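Local coordinates for protein bsobi restriction endonuclease (Geobacillus stearothermophilus, PDB 1DC1) that recognises the double-stranded DNA sequence 5'-CYCGRG-3' as a homodimeric type II restriction endonuclease and cleaves it after the first C, at residues D[71-76]-D[92-97]; D[50-55]-D[65-70]; D[58-63]-D[102-107]; D[44-49]-D[117-122]. One frame throughout, in Å; residues are numbered along the deposited sequence.

Contact 1. Residues D[71-76]-D[92-97]; sequences ALLYAS and KESINN. With nucleotides of chain B.
I95 brings its two branches onto helix 69-75. Its CG1 lies 3.8 Å from CA of L73, against the backbone itself. Its CG2 meets CD1 of L72 at 3.8 Å, and these two side chains cross at about a right angle. The first torsion of I95 divides the work: CG1 stands anti to the carbonyl carbon (chi1 -69°) and CG2 anti to the backbone N. L73 adds a looser touch, with CD1 4.1 Å from CB of S94.

A polar pair sits beside this apolar patch. OG of S76 and OG of S94 are modelled 2.4 Å apart, too short to be taken literally. OG of S76 also has O of L73 at 2.8 Å, in its own segment, and which acceptor the S76 hydroxyl uses is not settled. A water joins the two backbones by donating to O of S76 and O of S94, each 2.9 Å from the water oxygen. O of S76 has a further donor in N36 of the second subunit.

The first bond of the Y74 side chain points away from 92-97, and its OH meets the DNA. This OH donates to OP1 of DG10 of chain B at 2.5 Å, with the phosphate oxygen at the ring edge and in its plane. The bond reaches the DNA backbone, not a base. Within the all-helical arm, the 71-75 and 92-97 segments, on helices 69-75 and 88-103, cross at 69°. Helix 110-152 adjoins through L114, which touches L72 and A75, and through Q122 and S125, which touch Y74.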
# COMPACT_ATOMS: atom_id res chain seq x y z
N ALA D 71 12.46 5.64 21.90
CA ALA D 71 11.87 4.30 22.03
C ALA D 71 10.51 4.44 22.77
O ALA D 71 9.52 3.81 22.39
CB ALA D 71 12.81 3.38 22.81
N LEU D 72 10.47 5.26 23.83
CA LEU D 72 9.23 5.50 24.57
C LEU D 72 8.18 6.12 23.64
O LEU D 72 7.00 5.72 23.67
CB LEU D 72 9.42 6.45 25.77
CG LEU D 72 10.25 6.08 26.99
CD1 LEU D 72 10.04 7.20 28.06
CD2 LEU D 72 9.83 4.73 27.53
N LEU D 73 8.58 7.10 22.82
CA LEU D 73 7.63 7.72 21.90
C LEU D 73 7.14 6.65 20.93
O LEU D 73 5.93 6.56 20.68
CB LEU D 73 8.25 8.87 21.11
CG LEU D 73 7.37 9.59 20.05
CD1 LEU D 73 6.11 10.23 20.70
CD2 LEU D 73 8.22 10.65 19.34
N TYR D 74 8.04 5.81 20.41
CA TYR D 74 7.61 4.79 19.49
C TYR D 74 6.64 3.80 20.14
O TYR D 74 5.60 3.47 19.56
CB TYR D 74 8.81 4.04 18.89
CG TYR D 74 8.52 3.57 17.46
CD1 TYR D 74 7.70 2.45 17.23
CD2 TYR D 74 8.98 4.30 16.35
CE1 TYR D 74 7.33 2.06 15.90
CE2 TYR D 74 8.63 3.92 15.05
CZ TYR D 74 7.80 2.79 14.85
OH TYR D 74 7.39 2.44 13.61
N ALA D 75 6.99 3.32 21.34
CA ALA D 75 6.16 2.38 22.10
C ALA D 75 4.79 2.97 22.46
O ALA D 75 3.85 2.20 22.69
CB ALA D 75 6.88 1.91 23.38
N SER D 76 4.69 4.30 22.48
CA SER D 76 3.45 5.01 22.80
C SER D 76 2.50 5.04 21.61
O SER D 76 1.42 5.61 21.70
CB SER D 76 3.75 6.43 23.33
OG SER D 76 3.77 7.40 22.29
N LYS D 92 5.37 14.50 24.08
CA LYS D 92 5.43 14.31 25.53
C LYS D 92 4.09 13.78 26.02
O LYS D 92 4.03 12.89 26.86
CB LYS D 92 5.83 15.61 26.19
CG LYS D 92 7.27 15.94 25.79
CD LYS D 92 8.02 16.66 26.87
CE LYS D 92 9.38 17.05 26.35
NZ LYS D 92 10.08 17.76 27.43
N GLU D 93 3.02 14.29 25.44
CA GLU D 93 1.72 13.83 25.84
C GLU D 93 1.53 12.36 25.50
O GLU D 93 1.00 11.60 26.29
CB GLU D 93 0.70 14.68 25.14
CG GLU D 93 -0.42 15.11 26.00
CD GLU D 93 -1.54 15.69 25.16
OE1 GLU D 93 -1.33 16.81 24.59
OE2 GLU D 93 -2.60 15.01 25.07
N SER D 94 1.97 11.95 24.32
CA SER D 94 1.86 10.57 23.91
C SER D 94 2.62 9.68 24.89
O SER D 94 2.16 8.61 25.25
CB SER D 94 2.46 10.35 22.48
OG SER D 94 2.07 9.10 21.92
N ILE D 95 3.81 10.12 25.30
CA ILE D 95 4.60 9.30 26.21
C ILE D 95 3.88 9.21 27.55
O ILE D 95 3.84 8.15 28.15
CB ILE D 95 6.06 9.84 26.38
CG1 ILE D 95 6.86 9.66 25.08
CG2 ILE D 95 6.78 9.09 27.52
CD1 ILE D 95 8.16 10.44 25.05
N ASN D 96 3.31 10.31 28.03
CA ASN D 96 2.57 10.26 29.29
C ASN D 96 1.38 9.30 29.19
O ASN D 96 1.05 8.59 30.14
CB ASN D 96 2.12 11.66 29.71
CG ASN D 96 3.31 12.57 30.05
OD1 ASN D 96 4.37 12.10 30.50
ND2 ASN D 96 3.14 13.88 29.81
N ASN D 97 0.75 9.26 28.02
CA ASN D 97 -0.40 8.37 27.85
C ASN D 97 0.06 6.93 27.99
O ASN D 97 -0.62 6.11 28.60
CB ASN D 97 -1.02 8.60 26.48
CG ASN D 97 -1.74 9.95 26.39
OD1 ASN D 97 -2.11 10.55 27.43
ND2 ASN D 97 -1.93 10.44 25.16
P DG B 10 7.77 3.88 10.44
OP1 DG B 10 8.27 3.99 11.83
OP2 DG B 10 7.35 5.10 9.72
O5' DG B 10 8.80 3.00 9.61
C5' DG B 10 9.81 3.57 8.81
C4' DG B 10 10.11 2.65 7.65
O4' DG B 10 8.91 2.40 6.91
C3' DG B 10 11.07 3.29 6.66
O3' DG B 10 12.38 2.85 6.93
C2' DG B 10 10.63 2.79 5.31
C1' DG B 10 9.13 2.60 5.51
N9 DG B 10 8.32 3.73 5.08
C8 DG B 10 7.50 4.50 5.87
N7 DG B 10 6.81 5.38 5.20
C5 DG B 10 7.22 5.19 3.88
C6 DG B 10 6.80 5.86 2.66
O6 DG B 10 6.01 6.80 2.54
N1 DG B 10 7.45 5.33 1.53
C2 DG B 10 8.43 4.35 1.57
N2 DG B 10 8.98 4.01 0.36
N3 DG B 10 8.84 3.75 2.70
C4 DG B 10 8.18 4.20 3.80
O HOH W 1 0.13 7.29 23.72

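Contact 2. Residues D[50-55]-D[65-70]; sequences KVAASV and LEDIQD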
# COMPACT_ATOMS: atom_id res chain seq x y z
N LYS D 50 15.42 -3.01 26.98
CA LYS D 50 15.09 -3.53 28.29
C LYS D 50 16.24 -3.30 29.30
O LYS D 50 15.98 -2.97 30.48
CB LYS D 50 14.76 -5.03 28.21
CG LYS D 50 14.23 -5.61 29.51
CD LYS D 50 13.89 -7.04 29.34
CE LYS D 50 13.37 -7.67 30.64
NZ LYS D 50 12.56 -8.89 30.32
N VAL D 51 17.48 -3.49 28.87
CA VAL D 51 18.62 -3.30 29.75
C VAL D 51 18.62 -1.84 30.20
O VAL D 51 18.77 -1.55 31.38
CB VAL D 51 19.95 -3.62 29.02
CG1 VAL D 51 21.11 -3.02 29.81
CG2 VAL D 51 20.10 -5.14 28.82
N ALA D 52 18.43 -0.91 29.27
CA ALA D 52 18.44 0.52 29.59
C ALA D 52 17.27 0.94 30.45
O ALA D 52 17.42 1.67 31.41
CB ALA D 52 18.43 1.32 28.31
N ALA D 53 16.09 0.46 30.10
CA ALA D 53 14.90 0.83 30.81
C ALA D 53 14.82 0.23 32.18
O ALA D 53 14.15 0.79 33.07
CB ALA D 53 13.68 0.43 30.03
N SER D 54 15.47 -0.91 32.37
CA SER D 54 15.39 -1.60 33.64
C SER D 54 15.95 -0.86 34.85
O SER D 54 15.66 -1.25 36.01
CB SER D 54 15.99 -2.99 33.51
OG SER D 54 15.09 -3.84 32.82
N VAL D 55 16.73 0.20 34.62
CA VAL D 55 17.22 0.98 35.76
C VAL D 55 16.07 1.83 36.39
O VAL D 55 16.19 2.24 37.54
CB VAL D 55 18.46 1.84 35.43
CG1 VAL D 55 19.41 1.04 34.54
CG2 VAL D 55 18.05 3.11 34.80
N LEU D 65 15.41 8.76 31.76
CA LEU D 65 16.44 8.07 31.00
C LEU D 65 16.38 8.67 29.58
O LEU D 65 15.65 8.19 28.71
CB LEU D 65 16.15 6.58 31.02
CG LEU D 65 15.93 5.97 32.42
CD1 LEU D 65 15.49 4.52 32.35
CD2 LEU D 65 17.22 6.09 33.17
N GLU D 66 17.15 9.73 29.36
CA GLU D 66 17.09 10.39 28.06
C GLU D 66 17.39 9.47 26.88
O GLU D 66 16.81 9.63 25.81
CB GLU D 66 17.96 11.65 28.05
CG GLU D 66 19.42 11.40 28.34
CD GLU D 66 20.31 12.66 28.17
OE1 GLU D 66 19.91 13.78 28.56
OE2 GLU D 66 21.44 12.49 27.65
N ASP D 67 18.25 8.48 27.09
CA ASP D 67 18.65 7.54 26.04
C ASP D 67 17.53 6.68 25.43
O ASP D 67 17.67 6.14 24.33
CB ASP D 67 19.78 6.66 26.59
CG ASP D 67 19.57 6.27 28.12
OD1 ASP D 67 19.45 7.17 29.02
OD2 ASP D 67 19.52 5.05 28.44
N ILE D 68 16.41 6.58 26.13
CA ILE D 68 15.28 5.78 25.71
C ILE D 68 14.03 6.59 25.32
O ILE D 68 12.98 6.00 25.00
CB ILE D 68 14.87 4.81 26.82
CG1 ILE D 68 14.32 5.58 27.99
CG2 ILE D 68 16.06 3.94 27.26
CD1 ILE D 68 13.70 4.64 29.03
N GLN D 69 14.11 7.92 25.32
CA GLN D 69 12.90 8.70 24.97
C GLN D 69 12.33 8.45 23.58
O GLN D 69 11.10 8.46 23.41
CB GLN D 69 13.11 10.20 25.20
CG GLN D 69 13.47 10.59 26.67
CD GLN D 69 12.53 9.98 27.71
OE1 GLN D 69 11.33 10.33 27.79
NE2 GLN D 69 13.07 9.04 28.51
N ASP D 70 13.16 8.22 22.58
CA ASP D 70 12.62 7.96 21.24
C ASP D 70 11.89 6.63 21.22
O ASP D 70 10.82 6.52 20.62
CB ASP D 70 13.76 8.02 20.23
CG ASP D 70 14.37 9.42 20.15
OD1 ASP D 70 13.63 10.42 20.02
OD2 ASP D 70 15.60 9.55 20.22
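A53 and I68 mark the closest backbone approach, 7.1 Å between their CA atoms, where the C-terminal part of helix 21-53 faces the residues leading into helix 69-75. CB of A52 touches CG2 of I68 at 3.7 Å. CB of A53 sits farther off, 4.3 Å from CD1 of I68. The chi1 of I68 (67°) sets CG1 in the crowded position between the backbone N and the carbonyl carbon, and CG2, anti to the carbonyl carbon, is the branch that meets A52.

The loop between the two segments links two successive helices of the arm. It turns the chain back, and I68 and L65 pack against the C-terminal part of helix 21-53. V55 and L65 close the outer side. CG2 of V55 lies 3.5 Å from CD2 of L65, a tight carbon pair. CD1 of L65 lies 3.6 Å from O of A52.

O of L65 is gripped twice, by N of I68 and by NE2 of Q69 at 2.7 Å, from opposite faces of its plane. NE2 comes from above that plane, yet O of L65 lies in the amide plane of Q69. The same NE2 also bonds to O of L62. K50 NZ forms a salt bridge with D112 on helix 110-152.

Contact 3. Residues D[58-63]-D[102-107]; sequences TPKDLL and FLEPAG
P59 and L62 belong to a helical turn that opens with an ST motif at T58, and they pack on L103 and E104 in the C-terminal part of helix 88-103 and the turn that follows. OG1 of T58 accepts from N of D61 at 3.2 Å, and O of T58 accepts from the same N. These bonds start the turn, and CB and CG of P59 lie against L103. CB of P59 lies 3.8 Å from CB of L103 and 3.9 Å from CG of E104. Deeper in, CD1 of L62 and CD1 of L103 meet at 3.4 Å, closer than usual for two carbons, and the side chains cross obliquely.

E104 and K60 close the more exposed side. CG of E104 is anti to the carbonyl carbon (chi1 -52°), against P59, and beyond CG the chain runs extended to K60. There OE2 of E104 lies 3.3 Å from CE of K60. The ion pair is long, with NZ of K60 3.7 Å from OE2 of E104. A water ties the same oxygen to the backbone, donating to OE2 of E104 and accepting from N of K60, each 3.1 Å from the water oxygen. An alanine at E104 would probably leave the charge of K60 without this mate, the water without its acceptor and P59 without the CG of the glutamate.

I99 of helix 88-103 and F110 of helix 110-152 also touch P59. The arrangement is a helical turn opened by an ST motif, packed where helix 88-103 gives way to the type I turn E104-G107 that leads to helix 110-152.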
# COMPACT_ATOMS: atom_id res chain seq x y z
N THR D 58 10.26 2.75 38.53
CA THR D 58 8.84 3.05 38.33
C THR D 58 8.62 3.60 36.94
O THR D 58 9.54 4.14 36.36
CB THR D 58 8.32 4.13 39.33
OG1 THR D 58 8.81 5.42 38.94
CG2 THR D 58 8.79 3.82 40.76
N PRO D 59 7.42 3.42 36.39
CA PRO D 59 7.17 3.95 35.05
C PRO D 59 7.56 5.41 34.92
O PRO D 59 8.15 5.79 33.93
CB PRO D 59 5.67 3.73 34.85
CG PRO D 59 5.37 2.54 35.69
CD PRO D 59 6.29 2.63 36.90
N LYS D 60 7.26 6.24 35.92
CA LYS D 60 7.59 7.66 35.80
C LYS D 60 9.05 7.89 35.74
O LYS D 60 9.51 8.88 35.20
CB LYS D 60 6.98 8.47 36.93
CG LYS D 60 5.55 8.82 36.62
CD LYS D 60 4.90 9.61 37.74
CE LYS D 60 3.49 9.11 38.08
NZ LYS D 60 3.38 8.43 39.44
N ASP D 61 9.81 6.95 36.29
CA ASP D 61 11.26 7.08 36.28
C ASP D 61 11.82 6.99 34.86
O ASP D 61 12.90 7.51 34.59
CB ASP D 61 11.90 6.01 37.16
CG ASP D 61 11.80 6.31 38.66
OD1 ASP D 61 11.60 7.50 39.03
OD2 ASP D 61 11.93 5.34 39.45
N LEU D 62 11.07 6.34 33.96
CA LEU D 62 11.50 6.16 32.56
C LEU D 62 11.68 7.53 31.87
O LEU D 62 12.47 7.65 30.93
CB LEU D 62 10.49 5.25 31.80
CG LEU D 62 10.23 3.81 32.33
CD1 LEU D 62 8.99 3.18 31.73
CD2 LEU D 62 11.46 2.95 32.02
N LEU D 63 10.95 8.53 32.36
CA LEU D 63 11.03 9.88 31.81
C LEU D 63 12.41 10.52 31.99
O LEU D 63 12.74 11.50 31.33
CB LEU D 63 9.99 10.74 32.48
CG LEU D 63 8.59 10.28 32.15
CD1 LEU D 63 7.53 11.04 32.96
CD2 LEU D 63 8.42 10.52 30.66
N PHE D 102 -0.85 2.41 30.18
CA PHE D 102 -0.35 1.04 30.09
C PHE D 102 0.72 0.59 31.10
O PHE D 102 0.62 -0.50 31.69
CB PHE D 102 0.14 0.80 28.64
CG PHE D 102 -0.92 1.04 27.62
CD1 PHE D 102 -2.02 0.19 27.53
CD2 PHE D 102 -0.83 2.09 26.72
CE1 PHE D 102 -3.01 0.37 26.56
CE2 PHE D 102 -1.83 2.27 25.74
CZ PHE D 102 -2.91 1.42 25.66
N LEU D 103 1.71 1.43 31.32
CA LEU D 103 2.79 1.01 32.18
C LEU D 103 2.42 0.99 33.63
O LEU D 103 2.70 0.02 34.30
CB LEU D 103 4.05 1.85 31.93
CG LEU D 103 4.54 1.92 30.45
CD1 LEU D 103 5.90 2.58 30.37
CD2 LEU D 103 4.59 0.52 29.82
N GLU D 104 1.76 2.02 34.13
CA GLU D 104 1.37 1.99 35.54
C GLU D 104 0.40 0.83 35.76
O GLU D 104 0.53 0.06 36.71
CB GLU D 104 0.83 3.34 35.90
CG GLU D 104 1.84 4.35 35.47
CD GLU D 104 1.67 5.69 36.08
OE1 GLU D 104 0.53 6.21 36.05
OE2 GLU D 104 2.69 6.23 36.58
N PRO D 105 -0.60 0.70 34.90
CA PRO D 105 -1.52 -0.43 35.07
C PRO D 105 -0.86 -1.83 35.05
O PRO D 105 -1.42 -2.78 35.62
CB PRO D 105 -2.52 -0.25 33.90
CG PRO D 105 -2.51 1.23 33.66
CD PRO D 105 -1.06 1.64 33.87
N ALA D 106 0.29 -1.98 34.36
CA ALA D 106 0.99 -3.27 34.28
C ALA D 106 1.74 -3.55 35.59
O ALA D 106 2.29 -4.65 35.80
CB ALA D 106 1.97 -3.28 33.11
N GLY D 107 1.77 -2.53 36.44
CA GLY D 107 2.37 -2.65 37.76
C GLY D 107 3.76 -3.24 37.77
O GLY D 107 4.68 -2.64 37.24
O HOH W 2 5.29 5.56 38.20

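Contact 4. Residues D[44-49]-D[117-122]; sequences ERARAL and RYLLFQ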
# COMPACT_ATOMS: atom_id res chain seq x y z
N GLU D 44 17.29 -7.29 18.88
CA GLU D 44 18.43 -6.88 19.70
C GLU D 44 18.20 -5.47 20.25
O GLU D 44 18.56 -5.21 21.40
CB GLU D 44 19.75 -6.98 18.93
CG GLU D 44 20.93 -6.96 19.92
CD GLU D 44 22.30 -7.05 19.27
OE1 GLU D 44 22.38 -7.14 18.02
OE2 GLU D 44 23.32 -7.04 20.01
N ARG D 45 17.62 -4.56 19.45
CA ARG D 45 17.34 -3.22 19.98
C ARG D 45 16.32 -3.31 21.15
O ARG D 45 16.43 -2.55 22.11
CB ARG D 45 16.81 -2.28 18.87
CG ARG D 45 17.94 -1.76 17.94
CD ARG D 45 17.43 -0.69 16.93
NE ARG D 45 16.56 -1.25 15.89
CZ ARG D 45 17.00 -1.71 14.72
NH1 ARG D 45 18.29 -1.67 14.43
NH2 ARG D 45 16.15 -2.24 13.86
N ALA D 46 15.37 -4.25 21.07
CA ALA D 46 14.40 -4.46 22.14
C ALA D 46 15.15 -5.00 23.38
O ALA D 46 14.88 -4.56 24.49
CB ALA D 46 13.29 -5.41 21.69
N ARG D 47 16.10 -5.93 23.19
CA ARG D 47 16.90 -6.45 24.31
C ARG D 47 17.68 -5.30 24.95
O ARG D 47 17.78 -5.20 26.18
CB ARG D 47 17.90 -7.53 23.80
CG ARG D 47 17.34 -8.87 23.29
CD ARG D 47 16.93 -9.82 24.40
NE ARG D 47 16.41 -11.10 23.90
CZ ARG D 47 15.88 -12.08 24.66
NH1 ARG D 47 15.78 -11.95 25.97
NH2 ARG D 47 15.47 -13.21 24.11
N ALA D 48 18.26 -4.44 24.12
CA ALA D 48 19.04 -3.33 24.61
C ALA D 48 18.16 -2.34 25.34
O ALA D 48 18.56 -1.79 26.38
CB ALA D 48 19.74 -2.66 23.47
N LEU D 49 16.95 -2.11 24.82
CA LEU D 49 16.00 -1.19 25.48
C LEU D 49 15.64 -1.72 26.85
O LEU D 49 15.57 -0.96 27.79
CB LEU D 49 14.68 -1.00 24.67
CG LEU D 49 13.51 -0.15 25.28
CD1 LEU D 49 13.89 1.36 25.48
CD2 LEU D 49 12.28 -0.28 24.37
N ARG D 117 5.21 -3.44 23.84
CA ARG D 117 4.61 -2.40 23.02
C ARG D 117 5.59 -1.83 22.02
O ARG D 117 5.23 -1.57 20.88
CB ARG D 117 4.01 -1.30 23.88
CG ARG D 117 2.66 -1.80 24.39
CD ARG D 117 1.93 -0.98 25.51
NE ARG D 117 0.63 -1.63 25.72
CZ ARG D 117 -0.44 -1.43 24.95
NH1 ARG D 117 -0.39 -0.59 23.92
NH2 ARG D 117 -1.53 -2.15 25.16
N TYR D 118 6.83 -1.68 22.46
CA TYR D 118 7.87 -1.17 21.58
C TYR D 118 8.01 -2.13 20.33
O TYR D 118 8.09 -1.67 19.19
CB TYR D 118 9.16 -1.04 22.39
CG TYR D 118 10.34 -0.80 21.54
CD1 TYR D 118 10.63 0.47 21.06
CD2 TYR D 118 11.19 -1.87 21.18
CE1 TYR D 118 11.75 0.68 20.24
CE2 TYR D 118 12.28 -1.67 20.38
CZ TYR D 118 12.57 -0.41 19.92
OH TYR D 118 13.71 -0.23 19.18
N LEU D 119 8.00 -3.45 20.56
CA LEU D 119 8.13 -4.45 19.49
C LEU D 119 6.87 -4.53 18.61
O LEU D 119 6.95 -4.61 17.38
CB LEU D 119 8.41 -5.86 20.08
CG LEU D 119 9.86 -6.12 20.56
CD1 LEU D 119 9.90 -7.31 21.56
CD2 LEU D 119 10.76 -6.38 19.34
N LEU D 120 5.72 -4.55 19.24
CA LEU D 120 4.49 -4.57 18.50
C LEU D 120 4.44 -3.42 17.48
O LEU D 120 4.07 -3.65 16.33
CB LEU D 120 3.30 -4.45 19.47
CG LEU D 120 1.93 -4.45 18.77
CD1 LEU D 120 1.75 -5.88 18.19
CD2 LEU D 120 0.79 -4.03 19.76
N PHE D 121 4.75 -2.18 17.90
CA PHE D 121 4.72 -1.05 16.95
C PHE D 121 5.93 -1.08 15.99
O PHE D 121 5.79 -0.73 14.81
CB PHE D 121 4.60 0.30 17.71
CG PHE D 121 3.30 0.45 18.49
CD1 PHE D 121 2.08 0.06 17.94
CD2 PHE D 121 3.32 0.84 19.80
CE1 PHE D 121 0.91 0.06 18.69
CE2 PHE D 121 2.16 0.84 20.55
CZ PHE D 121 0.96 0.45 20.02
N GLN D 122 7.09 -1.51 16.46
CA GLN D 122 8.29 -1.61 15.60
C GLN D 122 8.04 -2.67 14.48
O GLN D 122 8.67 -2.63 13.43
CB GLN D 122 9.51 -2.00 16.44
CG GLN D 122 10.16 -0.80 17.12
CD GLN D 122 10.96 0.08 16.16
OE1 GLN D 122 10.73 1.29 16.04
NE2 GLN D 122 11.91 -0.53 15.47
O HOH W 3 13.72 -2.00 16.86
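L49 and Y118 make the aromatic part of the contact. With CG anti to the backbone N (chi1 175°), L49 reaches across so that CD2 sits over one face of the Y118 ring, in a CH-pi contact 3.8 Å from the ring centroid and 22° off the normal. It is offset toward the rim, nearest CG of Y118 at 3.5 Å. CG of Q122 lies over the opposite face of the ring, 3.7 Å above its plane. An alanine at Y118 would probably open a gap between L49 and Q122 and leave the water beside R45 without its tyrosine partner.

Plain apolar contact comes from A46. Its CB touches CD2 of L119 at 3.6 Å and CE2 of Y118 at 4.1 Å. The small alanine lies where the backbones are nearest, opposite L119. CB of R45 adds a van der Waals touch, 3.7 Å from OH of Y118. The segments 44-49 and 117-122, turns of the long helices 21-53 and 110-152, run close to antiparallel, at 155°, in the helical arm. The second subunit also packs here: R47 forms a salt bridge with E113 of that chain, and L119 touches F116 of that chain.

Polar contact is mediated by water. OH of Y118 is 2.9 Å from the water oxygen, and NE of R45 donates to the same water at 3.1 Å. The R45 guanidinium makes a cation-pi contact with Y42.

Overall arrangement
The four contacts lie in the helical arm, centred 25 to 39 Å from the chain centre. Contact 4 spans the longest loop and encloses contacts 1, 2 and 3. Contacts 2 and 3 cross along the chain, with centres 12 Å apart, and meet where NE2 of Q69 lies 2.9 Å from O of L62. The centre of contact 1 is about 11 Å from that of contact 3 and about 14 Å from that of contact 4. In contact 1 Y74 reaches the phosphate of DG10 of chain B, and the side chain of L73 is about 11 Å from that of K81, a DNA-interacting residue. The nearest atom of contact 3 is about 15 Å from the DNA.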